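Local coordinates for alginate biosynthesis protein AlgJ (Pseudomonas putida, PDB 4O8V) that probably adds acetyl groups to mannuronate residues of alginate in the periplasm, as an SGNH hydrolase-like O-acetyltransferase working with AlgI and AlgF, at residues L117-E129 with L179-T191. Residues are numbered along the deposited sequence; the frame is centred on the assembly and turned at random.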
loop_
_atom_site.group_PDB
_atom_site.type_symbol
_atom_site.label_atom_id
_atom_site.label_comp_id
_atom_site.label_asym_id
_atom_site.label_seq_id
_atom_site.Cartn_x
_atom_site.Cartn_y
_atom_site.Cartn_z
ATOM N N LEU A 117 -0.067 -12.083 5.873
ATOM C CA LEU A 117 0.754 -13.003 6.673
ATOM C C LEU A 117 0.306 -12.973 8.133
ATOM O O LEU A 117 -0.156 -11.944 8.611
ATOM C CB LEU A 117 2.237 -12.621 6.577
ATOM C CG LEU A 117 2.897 -12.794 5.202
ATOM C CD1 LEU A 117 4.127 -11.931 5.120
ATOM C CD2 LEU A 117 3.283 -14.209 4.990
ATOM N N ARG A 118 0.445 -14.091 8.835
ATOM C CA ARG A 118 0.081 -14.153 10.265
ATOM C C ARG A 118 0.991 -13.299 11.188
ATOM O O ARG A 118 0.499 -12.651 12.121
ATOM C CB ARG A 118 0.071 -15.627 10.722
ATOM C CG ARG A 118 -0.209 -15.852 12.220
ATOM C CD ARG A 118 -0.393 -17.351 12.540
ATOM N NE ARG A 118 0.600 -18.180 11.874
ATOM C CZ ARG A 118 1.853 -18.332 12.284
ATOM N NH1 ARG A 118 2.274 -17.726 13.386
ATOM N NH2 ARG A 118 2.686 -19.103 11.592
ATOM N N THR A 119 2.299 -13.277 10.924
ATOM C CA THR A 119 3.249 -12.632 11.826
ATOM C C THR A 119 3.918 -11.388 11.248
ATOM O O THR A 119 4.904 -10.892 11.787
ATOM C CB THR A 119 4.346 -13.602 12.248
ATOM O OG1 THR A 119 5.197 -13.881 11.129
ATOM C CG2 THR A 119 3.726 -14.915 12.770
ATOM N N ASP A 120 3.370 -10.883 10.152
ATOM C CA ASP A 120 4.006 -9.794 9.401
ATOM C C ASP A 120 2.933 -8.757 9.056
ATOM O O ASP A 120 1.753 -9.093 9.003
ATOM C CB ASP A 120 4.672 -10.382 8.150
ATOM C CG ASP A 120 5.529 -9.372 7.364
ATOM O OD1 ASP A 120 4.956 -8.574 6.589
ATOM O OD2 ASP A 120 6.781 -9.422 7.506
ATOM N N THR A 121 3.319 -7.504 8.844
ATOM C CA THR A 121 2.344 -6.471 8.502
ATOM C C THR A 121 1.772 -6.635 7.095
ATOM O O THR A 121 0.707 -6.098 6.790
ATOM C CB THR A 121 2.956 -5.046 8.583
ATOM O OG1 THR A 121 4.016 -4.946 7.631
ATOM C CG2 THR A 121 3.473 -4.766 9.985
ATOM N N HIS A 122 2.476 -7.353 6.226
ATOM C CA HIS A 122 2.188 -7.241 4.793
ATOM C C HIS A 122 1.184 -8.242 4.236
ATOM O O HIS A 122 0.962 -9.313 4.794
ATOM C CB HIS A 122 3.487 -7.359 3.995
ATOM C CG HIS A 122 4.440 -6.233 4.261
ATOM N ND1 HIS A 122 5.542 -6.362 5.079
ATOM C CD2 HIS A 122 4.424 -4.944 3.842
ATOM C CE1 HIS A 122 6.179 -5.201 5.133
ATOM N NE2 HIS A 122 5.514 -4.320 4.402
ATOM N N TRP A 123 0.589 -7.893 3.101
ATOM C CA TRP A 123 -0.157 -8.883 2.352
ATOM C C TRP A 123 0.749 -10.027 1.900
ATOM O O TRP A 123 1.958 -9.862 1.715
ATOM C CB TRP A 123 -0.856 -8.249 1.139
ATOM C CG TRP A 123 -0.022 -7.283 0.314
ATOM C CD1 TRP A 123 1.343 -7.272 0.137
ATOM C CD2 TRP A 123 -0.542 -6.213 -0.493
ATOM N NE1 TRP A 123 1.697 -6.240 -0.729
ATOM C CE2 TRP A 123 0.558 -5.579 -1.122
ATOM C CE3 TRP A 123 -1.834 -5.719 -0.727
ATOM C CZ2 TRP A 123 0.404 -4.468 -1.977
ATOM C CZ3 TRP A 123 -1.984 -4.618 -1.586
ATOM C CH2 TRP A 123 -0.861 -4.002 -2.185
ATOM N N THR A 124 0.145 -11.200 1.757
ATOM C CA THR A 124 0.763 -12.329 1.082
ATOM C C THR A 124 0.823 -12.087 -0.418
ATOM O O THR A 124 0.131 -11.207 -0.936
ATOM C CB THR A 124 -0.040 -13.639 1.309
ATOM O OG1 THR A 124 -1.319 -13.521 0.666
ATOM C CG2 THR A 124 -0.204 -13.948 2.825
ATOM N N PRO A 125 1.638 -12.875 -1.123
ATOM C CA PRO A 125 1.652 -12.721 -2.578
ATOM C C PRO A 125 0.267 -12.905 -3.208
ATOM O O PRO A 125 -0.072 -12.184 -4.148
ATOM C CB PRO A 125 2.606 -13.813 -3.026
ATOM C CG PRO A 125 3.518 -13.996 -1.858
ATOM C CD PRO A 125 2.694 -13.795 -0.656
HETATM N N MSE A 126 -0.522 -13.855 -2.707
HETATM C CA MSE A 126 -1.877 -13.990 -3.211
HETATM C C MSE A 126 -2.717 -12.750 -2.897
HETATM O O MSE A 126 -3.519 -12.313 -3.736
HETATM C CB MSE A 126 -2.545 -15.250 -2.644
HETATM C CG MSE A 126 -3.890 -15.543 -3.262
HETATM SE SE MSE A 126 -5.397 -14.832 -2.209
HETATM C CE MSE A 126 -5.439 -16.163 -0.767
ATOM N N GLY A 127 -2.529 -12.177 -1.706
ATOM C CA GLY A 127 -3.268 -10.991 -1.318
ATOM C C GLY A 127 -2.939 -9.806 -2.218
ATOM O O GLY A 127 -3.815 -9.047 -2.651
ATOM N N ALA A 128 -1.655 -9.642 -2.497
ATOM C CA ALA A 128 -1.219 -8.540 -3.358
ATOM C C ALA A 128 -1.742 -8.739 -4.792
ATOM O O ALA A 128 -2.062 -7.798 -5.500
ATOM C CB ALA A 128 0.307 -8.419 -3.329
ATOM N N GLU A 129 -1.870 -9.988 -5.204
ATOM C CA GLU A 129 -2.316 -10.283 -6.549
ATOM C C GLU A 129 -3.804 -9.932 -6.697
ATOM O O GLU A 129 -4.224 -9.400 -7.729
ATOM C CB GLU A 129 -2.045 -11.761 -6.862
ATOM C CG GLU A 129 -2.526 -12.223 -8.226
ATOM C CD GLU A 129 -2.303 -13.707 -8.416
ATOM O OE1 GLU A 129 -3.108 -14.509 -7.892
ATOM O OE2 GLU A 129 -1.301 -14.071 -9.060
ATOM N N LEU A 179 9.132 -18.563 23.001
ATOM C CA LEU A 179 7.788 -17.999 22.998
ATOM C C LEU A 179 7.377 -17.359 21.667
ATOM O O LEU A 179 6.209 -17.027 21.501
ATOM C CB LEU A 179 7.656 -16.954 24.100
ATOM C CG LEU A 179 7.277 -17.408 25.516
ATOM C CD1 LEU A 179 7.910 -18.739 25.902
ATOM C CD2 LEU A 179 7.675 -16.328 26.500
ATOM N N LEU A 180 8.326 -17.160 20.747
ATOM C CA LEU A 180 8.023 -16.556 19.440
ATOM C C LEU A 180 6.974 -17.368 18.701
ATOM O O LEU A 180 6.970 -18.591 18.802
ATOM C CB LEU A 180 9.283 -16.456 18.574
ATOM C CG LEU A 180 10.406 -15.569 19.120
ATOM C CD1 LEU A 180 11.708 -15.821 18.363
ATOM C CD2 LEU A 180 9.993 -14.106 19.018
ATOM N N PRO A 181 6.085 -16.697 17.951
ATOM C CA PRO A 181 5.124 -17.423 17.112
ATOM C C PRO A 181 5.823 -18.226 16.019
ATOM O O PRO A 181 6.947 -17.900 15.633
ATOM C CB PRO A 181 4.269 -16.307 16.503
ATOM C CG PRO A 181 5.164 -15.116 16.514
ATOM C CD PRO A 181 5.961 -15.239 17.778
ATOM N N ALA A 182 5.186 -19.303 15.570
ATOM C CA ALA A 182 5.689 -20.051 14.421
ATOM C C ALA A 182 5.889 -19.106 13.229
ATOM O O ALA A 182 5.066 -18.223 12.994
ATOM C CB ALA A 182 4.722 -21.187 14.041
ATOM N N PRO A 183 6.987 -19.279 12.487
ATOM C CA PRO A 183 7.147 -18.500 11.256
ATOM C C PRO A 183 5.994 -18.728 10.290
ATOM O O PRO A 183 5.414 -19.824 10.274
ATOM C CB PRO A 183 8.453 -19.034 10.665
ATOM C CG PRO A 183 9.161 -19.674 11.799
ATOM C CD PRO A 183 8.117 -20.192 12.723
ATOM N N ASP A 184 5.669 -17.713 9.489
ATOM C CA ASP A 184 4.800 -17.904 8.332
ATOM C C ASP A 184 5.470 -18.816 7.317
ATOM O O ASP A 184 6.661 -19.096 7.415
ATOM C CB ASP A 184 4.484 -16.560 7.640
ATOM C CG ASP A 184 3.369 -15.792 8.322
ATOM O OD1 ASP A 184 2.178 -16.046 8.014
ATOM O OD2 ASP A 184 3.683 -14.903 9.138
ATOM N N ASN A 185 4.694 -19.256 6.330
ATOM C CA ASN A 185 5.255 -19.854 5.128
ATOM C C ASN A 185 5.085 -18.859 4.001
ATOM O O ASN A 185 4.086 -18.136 3.965
ATOM C CB ASN A 185 4.575 -21.179 4.793
ATOM C CG ASN A 185 5.118 -22.333 5.614
ATOM O OD1 ASN A 185 6.281 -22.330 6.026
ATOM N ND2 ASN A 185 4.283 -23.340 5.841
ATOM N N LEU A 186 6.071 -18.804 3.110
ATOM C CA LEU A 186 6.053 -17.847 2.007
ATOM C C LEU A 186 6.392 -18.494 0.677
ATOM O O LEU A 186 7.442 -19.122 0.518
ATOM C CB LEU A 186 7.037 -16.689 2.298
ATOM C CG LEU A 186 7.194 -15.737 1.099
ATOM C CD1 LEU A 186 5.878 -14.973 0.851
ATOM C CD2 LEU A 186 8.393 -14.773 1.330
ATOM N N GLN A 187 5.487 -18.348 -0.295
ATOM C CA GLN A 187 5.722 -18.883 -1.624
ATOM C C GLN A 187 6.436 -17.843 -2.492
ATOM O O GLN A 187 6.010 -16.698 -2.580
ATOM C CB GLN A 187 4.414 -19.295 -2.301
ATOM C CG GLN A 187 4.642 -19.962 -3.638
ATOM C CD GLN A 187 3.354 -20.342 -4.340
ATOM O OE1 GLN A 187 2.522 -19.484 -4.653
ATOM N NE2 GLN A 187 3.191 -21.628 -4.606
ATOM N N LYS A 188 7.543 -18.239 -3.096
ATOM C CA LYS A 188 8.232 -17.364 -4.032
ATOM C C LYS A 188 7.376 -17.200 -5.287
ATOM O O LYS A 188 6.889 -18.185 -5.833
ATOM C CB LYS A 188 9.607 -17.942 -4.409
ATOM C CG LYS A 188 10.443 -16.994 -5.263
ATOM C CD LYS A 188 11.690 -17.676 -5.803
ATOM C CE LYS A 188 12.428 -16.778 -6.779
ATOM N NZ LYS A 188 12.583 -15.396 -6.242
ATOM N N ARG A 189 7.190 -15.972 -5.762
ATOM C CA ARG A 189 6.500 -15.786 -7.041
ATOM C C ARG A 189 7.148 -14.677 -7.838
ATOM O O ARG A 189 7.320 -13.559 -7.337
ATOM C CB ARG A 189 5.010 -15.504 -6.824
ATOM C CG ARG A 189 4.163 -16.780 -6.828
ATOM C CD ARG A 189 2.834 -16.606 -6.101
ATOM N NE ARG A 189 2.107 -15.426 -6.556
ATOM C CZ ARG A 189 1.258 -15.401 -7.577
ATOM N NH1 ARG A 189 1.007 -16.500 -8.285
ATOM N NH2 ARG A 189 0.655 -14.261 -7.890
ATOM N N THR A 190 7.518 -15.010 -9.071
ATOM C CA THR A 190 8.245 -14.116 -9.958
ATOM C C THR A 190 7.511 -13.921 -11.288
ATOM O O THR A 190 6.908 -14.850 -11.823
ATOM C CB THR A 190 9.665 -14.643 -10.219
ATOM O OG1 THR A 190 9.590 -15.982 -10.699
ATOM C CG2 THR A 190 10.477 -14.655 -8.928
ATOM N N THR A 191 7.588 -12.707 -11.827
ATOM C CA THR A 191 6.874 -12.352 -13.045
ATOM C C THR A 191 7.860 -11.927 -14.125
ATOM O O THR A 191 8.797 -11.183 -13.851
ATOM C CB THR A 191 5.871 -11.217 -12.780
ATOM O OG1 THR A 191 4.937 -11.634 -11.767
ATOM C CG2 THR A 191 5.122 -10.834 -14.070
#
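Strand 184-191 packs against the loop and first helical turn of 117-129, its axis 10.2 Å from that of helix 125-129 and inclined to it by 55°, with Arg118 lying nearest Asp184 and Pro125 nearest Arg189. Asp184 illustrates how one carboxylate can fix a turn of backbone: OD1 accepts Arg118 N (2.7 Å) and OD2 accepts Thr119 N (2.8 Å), each on its syn lone pair, while Thr119 OG1 meets OD2 nearly end-on at 2.7 Å. Leu117 CD2 lies against the carboxylate carbon. Without that carboxylate, as with an alanine here, both amides and the hydroxyl would probably lose this acceptor and the Arg118-Thr119 turn be less firmly fixed. Just beyond it, the presumed catalytic His122 hydrogen-bonds through NE2 to OG of the probable nucleophile Ser218. Arg118, bent at chi3 (44°), turns its guanidinium end-on to Ala182 O, NH1 approaching near the carbonyl plane and NH2 from above it, each at 2.9 Å. Farther along, Leu186 CD1 lies 3.7 Å from Pro125 CD. The contact thus joins the two-stranded antiparallel sheet of 152-162 and 184-193 to the start of helix 125-141, with strand 19-21 touching Thr119 and Pro181.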